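Local coordinates for protein Cj0977 (Campylobacter jejuni, PDB 3BNV) that is of unknown biochemical function but serves as a sigma28-regulated, nonflagellar virulence factor built on a dimeric hot-dog fold, at residues F86-Y97 with K133-T144. Sequence-based numbering, arbitrary orientation.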
ATOM      1  N   PHE A  86      10.591  11.174  12.557  1.00 32.50           N
ATOM      2  CA  PHE A  86      11.301  10.034  11.999  1.00 32.35           C
ATOM      3  C   PHE A  86      10.630   8.719  12.389  1.00 32.44           C
ATOM      4  O   PHE A  86      10.861   8.195  13.467  1.00 32.86           O
ATOM      5  CB  PHE A  86      12.762  10.019  12.469  1.00 31.89           C
ATOM      6  CG  PHE A  86      13.496  11.311  12.248  1.00 31.49           C
ATOM      7  CD1 PHE A  86      14.021  12.017  13.329  1.00 31.82           C
ATOM      8  CD2 PHE A  86      13.704  11.802  10.963  1.00 30.52           C
ATOM      9  CE1 PHE A  86      14.722  13.199  13.141  1.00 30.97           C
ATOM     10  CE2 PHE A  86      14.393  12.975  10.760  1.00 30.71           C
ATOM     11  CZ  PHE A  86      14.907  13.685  11.849  1.00 31.61           C
ATOM     12  N   SER A  87       9.813   8.174  11.502  1.00 32.58           N
ATOM     13  CA  SER A  87       9.135   6.930  11.787  1.00 32.59           C
ATOM     14  C   SER A  87       8.977   6.115  10.521  1.00 32.68           C
ATOM     15  O   SER A  87       9.070   6.636   9.411  1.00 32.90           O
ATOM     16  CB  SER A  87       7.771   7.184  12.418  1.00 32.13           C
ATOM     17  OG  SER A  87       6.893   7.699  11.455  1.00 32.27           O
ATOM     18  N   VAL A  88       8.753   4.825  10.705  1.00 32.52           N
ATOM     19  CA  VAL A  88       8.451   3.950   9.605  1.00 32.47           C
ATOM     20  C   VAL A  88       7.455   2.943  10.105  1.00 32.73           C
ATOM     21  O   VAL A  88       7.194   2.873  11.326  1.00 32.92           O
ATOM     22  CB  VAL A  88       9.708   3.231   9.072  1.00 32.36           C
ATOM     23  CG1 VAL A  88      10.784   4.229   8.719  1.00 31.36           C
ATOM     24  CG2 VAL A  88      10.223   2.207  10.067  1.00 31.56           C
ATOM     25  N   ILE A  89       6.864   2.173   9.192  1.00 32.63           N
ATOM     26  CA  ILE A  89       6.047   1.043   9.640  1.00 32.39           C
ATOM     27  C   ILE A  89       6.776  -0.263   9.452  1.00 32.51           C
ATOM     28  O   ILE A  89       7.538  -0.399   8.503  1.00 32.79           O
ATOM     29  CB  ILE A  89       4.654   1.033   9.033  1.00 32.05           C
ATOM     30  CG1 ILE A  89       4.663   0.539   7.595  1.00 31.73           C
ATOM     31  CG2 ILE A  89       4.035   2.411   9.162  1.00 31.11           C
ATOM     32  CD1 ILE A  89       3.270   0.474   6.965  1.00 29.83           C
ATOM     33  N   ILE A  90       6.596  -1.208  10.379  1.00 32.51           N
ATOM     34  CA  ILE A  90       7.413  -2.418  10.364  1.00 31.99           C
ATOM     35  C   ILE A  90       6.607  -3.660  10.212  1.00 32.22           C
ATOM     36  O   ILE A  90       7.156  -4.742  10.023  1.00 32.36           O
ATOM     37  CB  ILE A  90       8.207  -2.567  11.621  1.00 31.36           C
ATOM     38  CG1 ILE A  90       7.283  -2.497  12.828  1.00 30.77           C
ATOM     39  CG2 ILE A  90       9.295  -1.541  11.656  1.00 30.59           C
ATOM     40  CD1 ILE A  90       7.883  -3.083  14.044  1.00 29.16           C
ATOM     41  N   GLY A  91       5.294  -3.516  10.313  1.00 32.61           N
ATOM     42  CA  GLY A  91       4.403  -4.664  10.197  1.00 32.82           C
ATOM     43  C   GLY A  91       2.965  -4.231  10.052  1.00 33.18           C
ATOM     44  O   GLY A  91       2.596  -3.147  10.518  1.00 33.24           O
ATOM     45  N   SER A  92       2.142  -5.067   9.411  1.00 33.32           N
ATOM     46  CA  SER A  92       0.694  -4.799   9.350  1.00 33.55           C
ATOM     47  C   SER A  92      -0.152  -6.054   9.225  1.00 33.30           C
ATOM     48  O   SER A  92       0.308  -7.103   8.741  1.00 33.32           O
ATOM     49  CB  SER A  92       0.347  -3.812   8.223  1.00 33.56           C
ATOM     50  OG  SER A  92       1.005  -4.191   7.035  1.00 35.39           O
ATOM     51  N   LYS A  93      -1.400  -5.925   9.664  1.00 33.17           N
ATOM     52  CA  LYS A  93      -2.377  -6.996   9.562  1.00 33.26           C
ATOM     53  C   LYS A  93      -3.690  -6.352   9.120  1.00 33.27           C
ATOM     54  O   LYS A  93      -4.348  -5.692   9.920  1.00 33.29           O
ATOM     55  CB  LYS A  93      -2.534  -7.665  10.914  1.00 32.61           C
ATOM     56  CG  LYS A  93      -3.608  -8.724  10.970  1.00 34.68           C
ATOM     57  CD  LYS A  93      -3.031 -10.094  10.681  1.00 36.59           C
ATOM     58  CE  LYS A  93      -4.099 -11.089  10.230  1.00 37.33           C
ATOM     59  NZ  LYS A  93      -4.882 -11.619  11.382  1.00 38.49           N
ATOM     60  N   CYS A  94      -4.051  -6.517   7.847  1.00 33.49           N
ATOM     61  CA  CYS A  94      -5.249  -5.840   7.298  1.00 34.20           C
ATOM     62  C   CYS A  94      -6.332  -6.780   6.813  1.00 33.32           C
ATOM     63  O   CYS A  94      -6.049  -7.886   6.344  1.00 33.28           O
ATOM     64  CB  CYS A  94      -4.912  -4.936   6.123  1.00 34.17           C
ATOM     65  SG  CYS A  94      -3.532  -3.863   6.387  1.00 39.75           S
ATOM     66  N   PHE A  95      -7.568  -6.298   6.907  1.00 32.95           N
ATOM     67  CA  PHE A  95      -8.731  -6.899   6.248  1.00 32.66           C
ATOM     68  C   PHE A  95      -9.302  -5.894   5.243  1.00 32.27           C
ATOM     69  O   PHE A  95      -9.531  -4.733   5.569  1.00 32.13           O
ATOM     70  CB  PHE A  95      -9.824  -7.266   7.263  1.00 32.47           C
ATOM     71  CG  PHE A  95      -9.375  -8.256   8.294  1.00 34.16           C
ATOM     72  CD1 PHE A  95      -9.456  -9.618   8.049  1.00 33.87           C
ATOM     73  CD2 PHE A  95      -8.826  -7.821   9.516  1.00 35.58           C
ATOM     74  CE1 PHE A  95      -9.009 -10.522   8.995  1.00 33.73           C
ATOM     75  CE2 PHE A  95      -8.379  -8.727  10.461  1.00 33.87           C
ATOM     76  CZ  PHE A  95      -8.472 -10.074  10.198  1.00 33.20           C
ATOM     77  N   PHE A  96      -9.533  -6.366   4.030  1.00 32.05           N
ATOM     78  CA  PHE A  96     -10.194  -5.598   2.990  1.00 31.90           C
ATOM     79  C   PHE A  96     -11.552  -6.204   2.737  1.00 31.81           C
ATOM     80  O   PHE A  96     -11.659  -7.148   1.981  1.00 32.15           O
ATOM     81  CB  PHE A  96      -9.409  -5.727   1.698  1.00 31.70           C
ATOM     82  CG  PHE A  96      -7.995  -5.248   1.802  1.00 31.75           C
ATOM     83  CD1 PHE A  96      -6.979  -6.111   2.169  1.00 32.18           C
ATOM     84  CD2 PHE A  96      -7.681  -3.955   1.514  1.00 30.37           C
ATOM     85  CE1 PHE A  96      -5.685  -5.665   2.238  1.00 32.16           C
ATOM     86  CE2 PHE A  96      -6.399  -3.513   1.588  1.00 30.98           C
ATOM     87  CZ  PHE A  96      -5.399  -4.366   1.943  1.00 31.13           C
ATOM     88  N   TYR A  97     -12.591  -5.655   3.337  1.00 31.86           N
ATOM     89  CA  TYR A  97     -13.922  -6.282   3.277  1.00 31.98           C
ATOM     90  C   TYR A  97     -14.585  -6.160   1.917  1.00 31.96           C
ATOM     91  O   TYR A  97     -15.378  -6.988   1.528  1.00 31.71           O
ATOM     92  CB  TYR A  97     -14.851  -5.698   4.347  1.00 31.63           C
ATOM     93  CG  TYR A  97     -14.320  -5.821   5.750  1.00 31.26           C
ATOM     94  CD1 TYR A  97     -14.069  -7.066   6.307  1.00 32.30           C
ATOM     95  CD2 TYR A  97     -14.076  -4.700   6.521  1.00 31.35           C
ATOM     96  CE1 TYR A  97     -13.582  -7.196   7.606  1.00 32.37           C
ATOM     97  CE2 TYR A  97     -13.589  -4.813   7.825  1.00 31.83           C
ATOM     98  CZ  TYR A  97     -13.348  -6.068   8.363  1.00 32.28           C
ATOM     99  OH  TYR A  97     -12.875  -6.202   9.648  1.00 30.99           O
ATOM    100  N   LYS A 133     -18.297  -0.040   6.424  1.00 32.35           N
ATOM    101  CA  LYS A 133     -16.918  -0.320   6.787  1.00 32.77           C
ATOM    102  C   LYS A 133     -16.281  -1.214   5.715  1.00 33.05           C
ATOM    103  O   LYS A 133     -16.729  -2.316   5.464  1.00 33.37           O
ATOM    104  CB  LYS A 133     -16.847  -0.963   8.174  1.00 32.82           C
ATOM    105  CG  LYS A 133     -15.430  -1.258   8.628  1.00 33.05           C
ATOM    106  CD  LYS A 133     -15.402  -2.278   9.761  1.00 34.31           C
ATOM    107  CE  LYS A 133     -15.642  -1.610  11.111  1.00 36.46           C
ATOM    108  NZ  LYS A 133     -15.066  -2.329  12.316  1.00 36.78           N
HETATM  109  N   MSE A 134     -15.237  -0.714   5.077  1.00 33.66           N
HETATM  110  CA  MSE A 134     -14.598  -1.360   3.928  1.00 34.53           C
HETATM  111  C   MSE A 134     -13.263  -2.000   4.309  1.00 33.92           C
HETATM  112  O   MSE A 134     -12.794  -2.945   3.662  1.00 33.54           O
HETATM  113  CB  MSE A 134     -14.216  -0.302   2.877  1.00 34.72           C
HETATM  114  CG  MSE A 134     -15.324   0.572   2.381  1.00 39.71           C
HETATM  115 SE   MSE A 134     -16.801  -0.308   1.391  1.00 56.76          SE
HETATM  116  CE  MSE A 134     -15.935  -0.497  -0.393  1.00 47.68           C
ATOM    117  N   PHE A 135     -12.614  -1.421   5.307  1.00 33.09           N
ATOM    118  CA  PHE A 135     -11.268  -1.795   5.619  1.00 32.83           C
ATOM    119  C   PHE A 135     -11.009  -1.683   7.118  1.00 33.06           C
ATOM    120  O   PHE A 135     -11.502  -0.765   7.798  1.00 33.09           O
ATOM    121  CB  PHE A 135     -10.282  -0.925   4.806  1.00 32.20           C
ATOM    122  CG  PHE A 135      -8.861  -1.029   5.254  1.00 30.88           C
ATOM    123  CD1 PHE A 135      -8.015  -1.987   4.714  1.00 30.35           C
ATOM    124  CD2 PHE A 135      -8.358  -0.171   6.205  1.00 30.82           C
ATOM    125  CE1 PHE A 135      -6.654  -2.103   5.117  1.00 28.55           C
ATOM    126  CE2 PHE A 135      -6.997  -0.272   6.621  1.00 31.39           C
ATOM    127  CZ  PHE A 135      -6.148  -1.250   6.071  1.00 29.32           C
ATOM    128  N   GLU A 136     -10.223  -2.621   7.620  1.00 33.11           N
ATOM    129  CA  GLU A 136      -9.885  -2.657   9.039  1.00 33.48           C
ATOM    130  C   GLU A 136      -8.450  -3.203   9.152  1.00 33.32           C
ATOM    131  O   GLU A 136      -8.094  -4.176   8.482  1.00 33.18           O
ATOM    132  CB  GLU A 136     -10.907  -3.536   9.771  1.00 33.50           C
ATOM    133  CG  GLU A 136     -10.896  -3.448  11.278  1.00 34.84           C
ATOM    134  CD  GLU A 136     -12.281  -3.654  11.916  1.00 37.06           C
ATOM    135  OE1 GLU A 136     -13.232  -4.150  11.255  1.00 37.50           O
ATOM    136  OE2 GLU A 136     -12.414  -3.308  13.106  1.00 38.61           O
ATOM    137  N   GLY A 137      -7.620  -2.560   9.958  1.00 33.07           N
ATOM    138  CA  GLY A 137      -6.251  -3.017  10.071  1.00 33.20           C
ATOM    139  C   GLY A 137      -5.460  -2.530  11.270  1.00 33.15           C
ATOM    140  O   GLY A 137      -5.772  -1.503  11.874  1.00 33.13           O
ATOM    141  N   THR A 138      -4.427  -3.286  11.610  1.00 33.05           N
ATOM    142  CA  THR A 138      -3.490  -2.865  12.631  1.00 33.20           C
ATOM    143  C   THR A 138      -2.142  -2.620  11.994  1.00 33.25           C
ATOM    144  O   THR A 138      -1.611  -3.484  11.284  1.00 33.42           O
ATOM    145  CB  THR A 138      -3.267  -3.938  13.683  1.00 32.97           C
ATOM    146  OG1 THR A 138      -4.505  -4.269  14.326  1.00 33.26           O
ATOM    147  CG2 THR A 138      -2.328  -3.400  14.714  1.00 33.86           C
ATOM    148  N   ILE A 139      -1.555  -1.470  12.290  1.00 33.13           N
ATOM    149  CA  ILE A 139      -0.263  -1.127  11.716  1.00 33.06           C
ATOM    150  C   ILE A 139       0.751  -0.797  12.799  1.00 32.98           C
ATOM    151  O   ILE A 139       0.471  -0.034  13.710  1.00 33.18           O
ATOM    152  CB  ILE A 139      -0.429   0.043  10.754  1.00 32.80           C
ATOM    153  CG1 ILE A 139      -1.256  -0.419   9.552  1.00 33.30           C
ATOM    154  CG2 ILE A 139       0.893   0.545  10.303  1.00 32.41           C
ATOM    155  CD1 ILE A 139      -1.359   0.617   8.493  1.00 34.44           C
ATOM    156  N   GLN A 140       1.932  -1.378  12.704  1.00 32.95           N
ATOM    157  CA  GLN A 140       2.944  -1.163  13.717  1.00 33.31           C
ATOM    158  C   GLN A 140       3.919  -0.084  13.261  1.00 32.92           C
ATOM    159  O   GLN A 140       4.608  -0.253  12.281  1.00 33.01           O
ATOM    160  CB  GLN A 140       3.667  -2.477  14.007  1.00 33.23           C
ATOM    161  CG  GLN A 140       2.829  -3.542  14.713  1.00 34.11           C
ATOM    162  CD  GLN A 140       3.664  -4.785  15.056  1.00 36.00           C
ATOM    163  OE1 GLN A 140       4.364  -5.336  14.188  1.00 38.89           O
ATOM    164  NE2 GLN A 140       3.609  -5.223  16.331  1.00 37.75           N
ATOM    165  N   VAL A 141       3.944   1.034  13.984  1.00 33.02           N
ATOM    166  CA  VAL A 141       4.806   2.170  13.680  1.00 32.77           C
ATOM    167  C   VAL A 141       5.964   2.217  14.670  1.00 32.73           C
ATOM    168  O   VAL A 141       5.762   2.059  15.841  1.00 32.99           O
ATOM    169  CB  VAL A 141       4.062   3.513  13.821  1.00 33.07           C
ATOM    170  CG1 VAL A 141       4.955   4.654  13.356  1.00 32.66           C
ATOM    171  CG2 VAL A 141       2.723   3.523  13.059  1.00 31.78           C
ATOM    172  N   VAL A 142       7.182   2.427  14.192  1.00 32.72           N
ATOM    173  CA  VAL A 142       8.321   2.624  15.077  1.00 32.41           C
ATOM    174  C   VAL A 142       8.975   3.957  14.752  1.00 32.54           C
ATOM    175  O   VAL A 142       9.048   4.353  13.573  1.00 32.34           O
ATOM    176  CB  VAL A 142       9.396   1.524  14.923  1.00 32.28           C
ATOM    177  CG1 VAL A 142      10.610   1.912  15.680  1.00 30.60           C
ATOM    178  CG2 VAL A 142       8.888   0.175  15.425  1.00 32.25           C
ATOM    179  N   SER A 143       9.459   4.651  15.783  1.00 32.45           N
ATOM    180  CA  SER A 143      10.116   5.935  15.550  1.00 32.59           C
ATOM    181  C   SER A 143      11.538   5.977  16.076  1.00 32.60           C
ATOM    182  O   SER A 143      11.957   5.159  16.905  1.00 32.85           O
ATOM    183  CB  SER A 143       9.288   7.108  16.084  1.00 32.24           C
ATOM    184  OG  SER A 143       8.999   6.965  17.458  1.00 33.75           O
ATOM    185  N   THR A 144      12.314   6.904  15.556  1.00 32.34           N
ATOM    186  CA  THR A 144      13.652   7.046  16.063  1.00 32.58           C
ATOM    187  C   THR A 144      13.904   8.516  16.360  1.00 32.78           C
ATOM    188  O   THR A 144      13.126   9.389  15.934  1.00 32.64           O
ATOM    189  CB  THR A 144      14.678   6.429  15.095  1.00 32.69           C
ATOM    190  OG1 THR A 144      14.438   6.914  13.766  1.00 33.62           O
ATOM    191  CG2 THR A 144      14.530   4.910  15.078  1.00 32.24           C
TER
HETATM  192  O   HOH W   1      -6.227  -6.781  12.602  1.00 31.12           O
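Tyr-97 lies across Glu-136 near one end of the ladder that strands 87-96 and 133-143 form, antiparallel at 171°. Phe-95 and Glu-136 exchange both backbone N-H...O bonds, as do Val-88 and Val-142. From Tyr-97 CB, 3.5 Å from Met-134 O, the side chain runs through CG, still by that oxygen, to CD2, near the Met-134 carbonyl carbon; CE2 lies by Glu-136 CB and 3.7 Å from Lys-133 CD, and CZ nears Glu-136 OE1. At the tip, Tyr-97 OH donates to Glu-136 OE1 over 2.6 Å. Ring and carboxylate planes stand 83° apart, and the hydroxyl arrives on the anti side of OE1 but well out of the carboxylate plane. Lys-133 NZ, 2.8 Å from Glu-136 OE1, salt-bridges from the opposite face; together they probably favour a charged carboxylate.

Cys-94 SG sits at the Phe-135 ring edge. A chi1 of 168° swings that ring away from its own backbone N, bringing Phe-135 CD1 to 3.8 Å from Phe-96 CD2, the rings side by side but obliquely tilted. This face packs on helix 67-82. Residues 91-95 also pair antiparallel with the second subunit, continuing the sheet across the dimer: a curved sheet wrapped around a central helix, the hallmark of the hot-dog fold.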